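Local coordinates for DNA-binding response regulator, merR family (Colwellia psychrerythraea, PDB 3CNB), which probably acts as a DNA-binding response regulator, the piece described here being its CheY-like receiver domain, whose predicted phosphorylation would relay a signal, at residues Ala21-Thr25 and Ile37-Tyr41; Phe27-Phe32 and Leu120-Lys125; Asp56-Leu62 and Ile85-Thr91. The contacts are given in a common frame with arbitrary orientation. Numbering follows the deposited sequence.

Contact 1: Ala21-Thr25 and Ile37-Tyr41; sequences ADMLT and IKIAY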
loop_
_atom_site.group_PDB
_atom_site.type_symbol
_atom_site.label_atom_id
_atom_site.label_comp_id
_atom_site.label_asym_id
_atom_site.label_seq_id
_atom_site.Cartn_x
_atom_site.Cartn_y
_atom_site.Cartn_z
ATOM N N ALA A 21 8.837 7.823 -0.723
ATOM C CA ALA A 21 8.570 6.757 -1.688
ATOM C C ALA A 21 9.834 6.014 -2.092
ATOM O O ALA A 21 9.782 4.807 -2.342
ATOM C CB ALA A 21 7.855 7.304 -2.941
ATOM N N ASP A 22 10.958 6.731 -2.161
ATOM C CA ASP A 22 12.241 6.129 -2.546
ATOM C C ASP A 22 12.817 5.338 -1.374
ATOM O O ASP A 22 13.502 4.337 -1.576
ATOM C CB ASP A 22 13.263 7.194 -2.986
ATOM C CG ASP A 22 12.893 7.892 -4.312
ATOM O OD1 ASP A 22 11.870 7.544 -4.948
ATOM O OD2 ASP A 22 13.642 8.818 -4.703
ATOM N N MET A 23 12.544 5.807 -0.156
ATOM C CA MET A 23 13.009 5.140 1.065
ATOM C C MET A 23 12.240 3.847 1.315
ATOM O O MET A 23 12.845 2.792 1.554
ATOM C CB MET A 23 12.922 6.073 2.283
ATOM C CG MET A 23 12.877 5.337 3.636
ATOM S SD MET A 23 12.919 6.386 5.088
ATOM C CE MET A 23 14.362 7.393 4.638
ATOM N N LEU A 24 10.910 3.931 1.245
ATOM C CA LEU A 24 10.055 2.743 1.309
ATOM C C LEU A 24 10.410 1.730 0.227
ATOM O O LEU A 24 10.418 0.526 0.472
ATOM C CB LEU A 24 8.576 3.143 1.215
ATOM C CG LEU A 24 7.522 2.043 1.384
ATOM C CD1 LEU A 24 7.681 1.313 2.713
ATOM C CD2 LEU A 24 6.141 2.625 1.271
ATOM N N THR A 25 10.719 2.216 -0.975
ATOM C CA THR A 25 11.080 1.335 -2.094
ATOM C C THR A 25 12.382 0.623 -1.788
ATOM O O THR A 25 12.482 -0.587 -1.987
ATOM C CB THR A 25 11.232 2.119 -3.452
ATOM O OG1 THR A 25 9.976 2.723 -3.787
ATOM C CG2 THR A 25 11.639 1.189 -4.579
ATOM N N ILE A 37 9.289 -3.670 -7.488
ATOM C CA ILE A 37 8.655 -2.626 -6.711
ATOM C C ILE A 37 8.459 -1.459 -7.651
ATOM O O ILE A 37 9.390 -1.047 -8.325
ATOM C CB ILE A 37 9.547 -2.165 -5.555
ATOM C CG1 ILE A 37 10.225 -3.363 -4.876
ATOM C CG2 ILE A 37 8.749 -1.348 -4.568
ATOM C CD1 ILE A 37 9.563 -3.864 -3.660
ATOM N N LYS A 38 7.229 -0.961 -7.730
ATOM C CA LYS A 38 6.921 0.194 -8.559
ATOM C C LYS A 38 6.250 1.290 -7.741
ATOM O O LYS A 38 5.574 1.011 -6.738
ATOM C CB LYS A 38 6.064 -0.207 -9.764
ATOM C CG LYS A 38 6.740 -1.217 -10.702
ATOM C CD LYS A 38 7.698 -0.553 -11.684
ATOM C CE LYS A 38 8.577 -1.591 -12.378
ATOM N NZ LYS A 38 9.873 -1.002 -12.824
ATOM N N ILE A 39 6.493 2.541 -8.144
ATOM C CA ILE A 39 5.894 3.707 -7.506
ATOM C C ILE A 39 4.931 4.443 -8.437
ATOM O O ILE A 39 5.254 4.716 -9.588
ATOM C CB ILE A 39 6.950 4.731 -6.996
ATOM C CG1 ILE A 39 8.031 4.045 -6.160
ATOM C CG2 ILE A 39 6.289 5.803 -6.170
ATOM C CD1 ILE A 39 9.312 4.862 -6.063
ATOM N N ALA A 40 3.755 4.757 -7.906
ATOM C CA ALA A 40 2.845 5.688 -8.524
ATOM C C ALA A 40 2.843 6.965 -7.677
ATOM O O ALA A 40 2.473 6.952 -6.488
ATOM C CB ALA A 40 1.485 5.077 -8.612
ATOM N N TYR A 41 3.286 8.065 -8.295
ATOM C CA TYR A 41 3.484 9.338 -7.606
ATOM C C TYR A 41 2.269 10.226 -7.632
ATOM O O TYR A 41 2.257 11.273 -6.991
ATOM C CB TYR A 41 4.644 10.119 -8.237
ATOM C CG TYR A 41 6.021 9.538 -7.991
ATOM C CD1 TYR A 41 6.609 9.588 -6.729
ATOM C CD2 TYR A 41 6.738 8.948 -9.027
ATOM C CE1 TYR A 41 7.882 9.051 -6.508
ATOM C CE2 TYR A 41 8.001 8.417 -8.818
ATOM C CZ TYR A 41 8.565 8.470 -7.559
ATOM O OH TYR A 41 9.823 7.943 -7.372
#
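Segment 21-25 of helix 18-31 runs almost antiparallel to strand 37-40: the angle between their directions is 164° and the axes approach to 9.4 Å. This is the helix-to-second-strand packing of a beta-alpha-beta unit, strand 10-14, helix 18-31, strand 36-40, in the CheY-like receiver fold, where the helix lies over an edge strand, 36-40, and its neighbour 10-14. The CA atoms pair as Ala21 with Ile39 at 7.1 Å and Thr25 with Ile37 at 6.5 Å, so one helical turn spans two strand residues. Ile37 and Ile39 point toward the helix; Lys38 between them points away. At one end the methyls Thr25 CG2 and Ile37 CG2 meet at 3.8 Å, while Ile37 also reaches Leu28 further along the helix. At the other, Ala21 CB packs 3.9 Å from Ile39 CG2 and 4.0 Å from Tyr41 CE1. Ile39 CD1 lies 3.2 Å from Thr25 OG1, whose hydroxyl is turned back into its own helix to donate to Ala21 O at 2.5 Å. Asp22 has its stronger partner in Lys18, a salt bridge through OD2, and at the edge of the Tyr41 ring Tyr41 OH gives Asp22 OD1 a weak hydrogen bond of 3.2 Å.

Contact 2: Phe27-Phe32 and Leu120-Lys125; sequences FLENLF and LEKTIK
The last turn of helix 18-31 (27-31) and segment 120-125 of helix 117-129 cross at -60°, their axes 11.6 Å apart, a wide spacing bridged by large side chains. Both are helical, with i to i+4 bonds such as Leu31 N to Phe27 O (3.0 Å) and Ile124 N to Leu120 O (2.9 Å). The closest CA pair is Leu31 with Glu121, 7.6 Å. Phe32 leaves helical geometry at phi/psi -129/86, and its ring, chi1 m, swings to the second helix. Phe27, chi1 t, is the first bump: CE2 touches Leu120 CD2 at 3.7 Å, and the ring edge meets Glu121, Phe27 CZ to Glu121 CB 3.9 Å. Both helices cover the same face of the parallel sheet of the alpha/beta receiver fold, so Leu120 and Ile124 also reach Met59 and Val57. Leu31, chi1 -129°, fills the hollow between Glu121, Ile124 and Lys125: CD1 lies 3.7 Å from Ile124 CG2, CD2 4.1 Å from Glu121 CG and 3.7 Å from Lys125 CD. Ile124, t at both chi angles, also sets CG2 4.0 Å from Phe32 CE1 and CD1 3.9 Å from Leu28 CD2. Phe32 CZ is 4.1 Å from Lys125 CG. Lys125 NZ forms a 3.6 Å salt bridge with Glu121 OE1.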
loop_
_atom_site.group_PDB
_atom_site.type_symbol
_atom_site.label_atom_id
_atom_site.label_comp_id
_atom_site.label_asym_id
_atom_site.label_seq_id
_atom_site.Cartn_x
_atom_site.Cartn_y
_atom_site.Cartn_z
ATOM N N PHE A 27 13.877 0.153 1.209
ATOM C CA PHE A 27 13.564 -0.778 2.293
ATOM C C PHE A 27 12.933 -2.091 1.804
ATOM O O PHE A 27 13.324 -3.193 2.235
ATOM C CB PHE A 27 12.632 -0.112 3.307
ATOM C CG PHE A 27 12.301 -0.992 4.485
ATOM C CD1 PHE A 27 13.223 -1.152 5.527
ATOM C CD2 PHE A 27 11.091 -1.673 4.541
ATOM C CE1 PHE A 27 12.934 -1.967 6.610
ATOM C CE2 PHE A 27 10.788 -2.481 5.627
ATOM C CZ PHE A 27 11.717 -2.622 6.667
ATOM N N LEU A 28 11.948 -1.986 0.920
ATOM C CA LEU A 28 11.274 -3.174 0.446
ATOM C C LEU A 28 12.114 -3.979 -0.548
ATOM O O LEU A 28 11.973 -5.200 -0.615
ATOM C CB LEU A 28 9.904 -2.827 -0.125
ATOM C CG LEU A 28 8.838 -2.296 0.818
ATOM C CD1 LEU A 28 7.604 -1.860 -0.010
ATOM C CD2 LEU A 28 8.482 -3.363 1.812
ATOM N N GLU A 29 12.992 -3.318 -1.308
ATOM C CA GLU A 29 13.974 -4.033 -2.160
ATOM C C GLU A 29 15.034 -4.767 -1.347
ATOM O O GLU A 29 15.442 -5.866 -1.725
ATOM C CB GLU A 29 14.656 -3.093 -3.172
ATOM C CG GLU A 29 13.677 -2.575 -4.238
ATOM C CD GLU A 29 14.281 -1.615 -5.242
ATOM O OE1 GLU A 29 15.298 -0.950 -4.930
ATOM O OE2 GLU A 29 13.714 -1.520 -6.351
ATOM N N ASN A 30 15.493 -4.143 -0.258
ATOM C CA ASN A 30 16.378 -4.796 0.721
ATOM C C ASN A 30 15.725 -6.067 1.262
ATOM O O ASN A 30 16.350 -7.108 1.305
ATOM C CB ASN A 30 16.705 -3.859 1.896
ATOM C CG ASN A 30 17.561 -2.670 1.490
ATOM O OD1 ASN A 30 18.055 -2.605 0.371
ATOM N ND2 ASN A 30 17.715 -1.700 2.404
ATOM N N LEU A 31 14.458 -5.952 1.660
ATOM C CA LEU A 31 13.682 -7.050 2.246
ATOM C C LEU A 31 13.376 -8.155 1.239
ATOM O O LEU A 31 13.411 -9.332 1.578
ATOM C CB LEU A 31 12.350 -6.501 2.776
ATOM C CG LEU A 31 11.883 -6.790 4.199
ATOM C CD1 LEU A 31 10.421 -6.405 4.303
ATOM C CD2 LEU A 31 12.094 -8.247 4.610
ATOM N N PHE A 32 13.053 -7.778 0.007
ATOM C CA PHE A 32 12.690 -8.761 -1.010
ATOM C C PHE A 32 13.512 -8.503 -2.266
ATOM O O PHE A 32 13.020 -7.824 -3.167
ATOM C CB PHE A 32 11.194 -8.659 -1.373
ATOM C CG PHE A 32 10.248 -8.799 -0.205
ATOM C CD1 PHE A 32 9.539 -7.694 0.266
ATOM C CD2 PHE A 32 10.018 -10.039 0.384
ATOM C CE1 PHE A 32 8.651 -7.806 1.338
ATOM C CE2 PHE A 32 9.124 -10.167 1.466
ATOM C CZ PHE A 32 8.439 -9.049 1.942
ATOM N N LEU A 120 6.601 -2.942 10.269
ATOM C CA LEU A 120 6.351 -3.193 8.852
ATOM C C LEU A 120 7.086 -4.402 8.305
ATOM O O LEU A 120 6.497 -5.199 7.582
ATOM C CB LEU A 120 6.676 -1.955 8.007
ATOM C CG LEU A 120 6.551 -2.189 6.486
ATOM C CD1 LEU A 120 5.050 -2.287 6.069
ATOM C CD2 LEU A 120 7.305 -1.147 5.648
ATOM N N GLU A 121 8.359 -4.541 8.660
ATOM C CA GLU A 121 9.170 -5.698 8.261
ATOM C C GLU A 121 8.479 -7.029 8.615
ATOM O O GLU A 121 8.339 -7.891 7.757
ATOM C CB GLU A 121 10.559 -5.610 8.899
ATOM C CG GLU A 121 11.598 -6.596 8.336
ATOM C CD GLU A 121 11.787 -7.854 9.181
ATOM O OE1 GLU A 121 12.708 -8.641 8.865
ATOM O OE2 GLU A 121 11.037 -8.063 10.165
ATOM N N LYS A 122 8.032 -7.163 9.865
ATOM C CA LYS A 122 7.326 -8.358 10.357
ATOM C C LYS A 122 5.999 -8.544 9.640
ATOM O O LYS A 122 5.686 -9.644 9.181
ATOM C CB LYS A 122 7.019 -8.182 11.844
ATOM C CG LYS A 122 6.508 -9.426 12.557
ATOM C CD LYS A 122 7.593 -9.957 13.460
ATOM C CE LYS A 122 7.076 -10.969 14.443
ATOM N NZ LYS A 122 8.089 -11.133 15.509
ATOM N N THR A 123 5.231 -7.451 9.568
ATOM C CA THR A 123 3.865 -7.435 9.041
ATOM C C THR A 123 3.807 -7.857 7.591
ATOM O O THR A 123 3.120 -8.815 7.266
ATOM C CB THR A 123 3.209 -6.052 9.214
ATOM O OG1 THR A 123 3.209 -5.705 10.599
ATOM C CG2 THR A 123 1.773 -6.056 8.722
ATOM N N ILE A 124 4.557 -7.179 6.724
ATOM C CA ILE A 124 4.511 -7.500 5.294
ATOM C C ILE A 124 4.988 -8.916 4.982
ATOM O O ILE A 124 4.407 -9.575 4.127
ATOM C CB ILE A 124 5.224 -6.428 4.385
ATOM C CG1 ILE A 124 4.851 -6.635 2.907
ATOM C CG2 ILE A 124 6.751 -6.450 4.565
ATOM C CD1 ILE A 124 5.250 -5.465 1.991
ATOM N N LYS A 125 6.024 -9.387 5.678
ATOM C CA LYS A 125 6.492 -10.768 5.512
ATOM C C LYS A 125 5.398 -11.782 5.892
ATOM O O LYS A 125 5.124 -12.724 5.153
ATOM C CB LYS A 125 7.752 -11.002 6.345
ATOM C CG LYS A 125 8.990 -10.301 5.818
ATOM C CD LYS A 125 10.231 -11.146 6.047
ATOM C CE LYS A 125 10.754 -11.044 7.465
ATOM N NZ LYS A 125 11.948 -11.912 7.656
#

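Contact 3: Asp56-Leu62 and Ile85-Thr91; sequences DVVMLDL and IIVIAMT
Six backbone hydrogen bonds join segments 56-62 and 85-91, whose strands 57-61 and 86-91 are neighbours in the parallel sheet of the CheY-like receiver fold. The ladder alternates: Ile86 N gives to Asp56 O (2.9 Å), Val58 N to Ile86 O (2.8 Å), Ile88 N to Val58 O (2.9 Å), Leu60 N to Ile88 O (2.9 Å), Met90 N to Leu60 O (2.8 Å) and Leu62 N to Met90 O (2.9 Å). The even-numbered residues of both segments thus carry the bonds. The backbones are extended, their axes 4.5 Å apart at closest approach and 24° from parallel, and the CA register runs from Asp56 with Ile85 to Leu62 with Thr91 at 4.6 to 5.3 Å. CA-H...O contacts fill in, the shortest Val57 CA to Ile86 O at 3.2 Å.

Val57, Met59, Asp61, Ile86, Ile88 and Met90 share one face, which helix 117-129 covers in part through Leu120, Ile124 and Leu127. There Val57 CG2 meets Ile86 CD1 at 4.0 Å, and Met59, m at all three chi angles, brings SD 4.0 Å from Ile88 CB. Val58, Leu60, Val87 and Ala89 share the other face, where Leu60 and Val87 pack on helix 69-77, the crossover of this beta-alpha-beta unit; Leu60 CD2 meets Val87 CG1 at 4.3 Å. Val58 CG1 also meets Ile85 CG2, just before the strand, at 3.4 Å.

Asp61, at the C-terminal end of its strand, is the predicted phosphorylation site, unmodified here; its OD1 forms a salt bridge with Lys113, consistent with the conserved aspartate-lysine pair of receiver domains. Beside it Met90 (m, t, m) brings CE 4.0 Å from Asp61 CB.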
loop_
_atom_site.group_PDB
_atom_site.type_symbol
_atom_site.label_atom_id
_atom_site.label_comp_id
_atom_site.label_asym_id
_atom_site.label_seq_id
_atom_site.Cartn_x
_atom_site.Cartn_y
_atom_site.Cartn_z
ATOM N N ASP A 56 0.991 -7.616 -6.122
ATOM C CA ASP A 56 0.467 -8.577 -5.163
ATOM C C ASP A 56 0.144 -7.838 -3.887
ATOM O O ASP A 56 -0.728 -8.241 -3.144
ATOM C CB ASP A 56 1.504 -9.661 -4.910
ATOM C CG ASP A 56 1.814 -10.449 -6.163
ATOM O OD1 ASP A 56 0.926 -11.210 -6.602
ATOM O OD2 ASP A 56 2.912 -10.279 -6.718
ATOM N N VAL A 57 0.887 -6.754 -3.663
ATOM C CA VAL A 57 0.782 -5.900 -2.495
ATOM C C VAL A 57 0.679 -4.443 -2.948
ATOM O O VAL A 57 1.441 -4.013 -3.822
ATOM C CB VAL A 57 2.031 -6.051 -1.549
ATOM C CG1 VAL A 57 1.908 -5.132 -0.334
ATOM C CG2 VAL A 57 2.194 -7.505 -1.070
ATOM N N VAL A 58 -0.264 -3.685 -2.391
ATOM C CA VAL A 58 -0.178 -2.214 -2.519
ATOM C C VAL A 58 -0.064 -1.485 -1.195
ATOM O O VAL A 58 -0.850 -1.703 -0.253
ATOM C CB VAL A 58 -1.248 -1.484 -3.469
ATOM C CG1 VAL A 58 -1.844 -2.386 -4.533
ATOM C CG2 VAL A 58 -2.300 -0.669 -2.702
ATOM N N MET A 59 0.941 -0.620 -1.147
ATOM C CA MET A 59 1.139 0.300 -0.054
ATOM C C MET A 59 0.425 1.584 -0.447
ATOM O O MET A 59 0.799 2.250 -1.413
ATOM C CB MET A 59 2.639 0.535 0.186
ATOM C CG MET A 59 3.471 -0.763 0.293
ATOM S SD MET A 59 3.305 -1.634 1.864
ATOM C CE MET A 59 3.906 -0.399 2.977
ATOM N N LEU A 60 -0.592 1.928 0.323
ATOM C CA LEU A 60 -1.511 2.996 -0.022
ATOM C C LEU A 60 -1.442 4.182 0.949
ATOM O O LEU A 60 -1.864 4.085 2.108
ATOM C CB LEU A 60 -2.939 2.421 -0.064
ATOM C CG LEU A 60 -4.115 3.361 -0.377
ATOM C CD1 LEU A 60 -4.060 3.816 -1.815
ATOM C CD2 LEU A 60 -5.431 2.697 -0.088
ATOM N N ASP A 61 -0.921 5.310 0.479
ATOM C CA ASP A 61 -0.937 6.529 1.277
ATOM C C ASP A 61 -2.324 7.186 1.195
ATOM O O ASP A 61 -2.770 7.583 0.116
ATOM C CB ASP A 61 0.189 7.464 0.819
ATOM C CG ASP A 61 0.238 8.779 1.589
ATOM O OD1 ASP A 61 -0.047 8.809 2.805
ATOM O OD2 ASP A 61 0.599 9.800 0.965
ATOM N N LEU A 62 -2.990 7.298 2.344
ATOM C CA LEU A 62 -4.322 7.892 2.450
ATOM C C LEU A 62 -4.348 9.433 2.434
ATOM O O LEU A 62 -5.386 10.053 2.725
ATOM C CB LEU A 62 -5.024 7.409 3.728
ATOM C CG LEU A 62 -5.198 5.934 4.045
ATOM C CD1 LEU A 62 -6.072 5.745 5.291
ATOM C CD2 LEU A 62 -5.795 5.251 2.828
ATOM N N ILE A 85 -5.293 -8.670 -3.825
ATOM C CA ILE A 85 -4.160 -7.789 -3.538
ATOM C C ILE A 85 -4.137 -7.477 -2.037
ATOM O O ILE A 85 -5.177 -7.154 -1.450
ATOM C CB ILE A 85 -4.257 -6.459 -4.360
ATOM C CG1 ILE A 85 -4.154 -6.730 -5.865
ATOM C CG2 ILE A 85 -3.183 -5.474 -3.943
ATOM C CD1 ILE A 85 -4.093 -5.443 -6.740
ATOM N N ILE A 86 -2.966 -7.608 -1.414
ATOM C CA ILE A 86 -2.809 -7.250 -0.001
ATOM C C ILE A 86 -2.601 -5.747 0.085
ATOM O O ILE A 86 -1.601 -5.226 -0.412
ATOM C CB ILE A 86 -1.589 -7.946 0.658
ATOM C CG1 ILE A 86 -1.713 -9.469 0.606
ATOM C CG2 ILE A 86 -1.365 -7.431 2.109
ATOM C CD1 ILE A 86 -0.326 -10.153 0.497
ATOM N N VAL A 87 -3.561 -5.062 0.701
ATOM C CA VAL A 87 -3.528 -3.626 0.815
ATOM C C VAL A 87 -3.085 -3.197 2.220
ATOM O O VAL A 87 -3.734 -3.512 3.214
ATOM C CB VAL A 87 -4.908 -2.983 0.477
ATOM C CG1 VAL A 87 -4.893 -1.497 0.789
ATOM C CG2 VAL A 87 -5.273 -3.216 -1.003
ATOM N N ILE A 88 -1.988 -2.452 2.278
ATOM C CA ILE A 88 -1.521 -1.878 3.528
ATOM C C ILE A 88 -1.629 -0.362 3.453
ATOM O O ILE A 88 -0.908 0.276 2.691
ATOM C CB ILE A 88 -0.063 -2.344 3.838
ATOM C CG1 ILE A 88 -0.036 -3.875 4.018
ATOM C CG2 ILE A 88 0.472 -1.681 5.102
ATOM C CD1 ILE A 88 1.333 -4.466 4.062
ATOM N N ALA A 89 -2.526 0.216 4.248
ATOM C CA ALA A 89 -2.656 1.669 4.300
ATOM C C ALA A 89 -1.544 2.342 5.115
ATOM O O ALA A 89 -1.006 1.764 6.051
ATOM C CB ALA A 89 -4.025 2.070 4.844
ATOM N N MET A 90 -1.214 3.576 4.735
ATOM C CA MET A 90 -0.312 4.448 5.485
ATOM C C MET A 90 -0.982 5.822 5.568
ATOM O O MET A 90 -1.672 6.227 4.634
ATOM C CB MET A 90 1.039 4.624 4.769
ATOM C CG MET A 90 1.590 3.417 4.052
ATOM S SD MET A 90 3.149 3.793 3.274
ATOM C CE MET A 90 2.618 4.461 1.695
ATOM N N THR A 91 -0.777 6.536 6.669
ATOM C CA THR A 91 -1.328 7.892 6.843
ATOM C C THR A 91 -0.527 8.703 7.867
ATOM O O THR A 91 0.142 8.134 8.717
ATOM C CB THR A 91 -2.859 7.890 7.178
ATOM O OG1 THR A 91 -3.381 9.214 7.022
ATOM C CG2 THR A 91 -3.161 7.377 8.593
#

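From the N terminus, helix 18-31 takes part first in contact 1, which closes a short loop when the chain returns along strand 36-40. Contact 3 follows in series, closing the unit strand 57-61, helix 69-77, strand 86-91 at the middle of the sheet. Contact 2 spans the longest stretch, from the end of helix 18-31 to helix 117-129, so it crosses contact 1 and encloses contact 3. Leu24, on the helix shared by contacts 1 and 2, touches Leu120 of contact 2 and Met59 and Met90 of contact 3. Leu120 CD1 meets Met59 CE at 3.8 Å, so the first and last helices of the domain close over the central strands together.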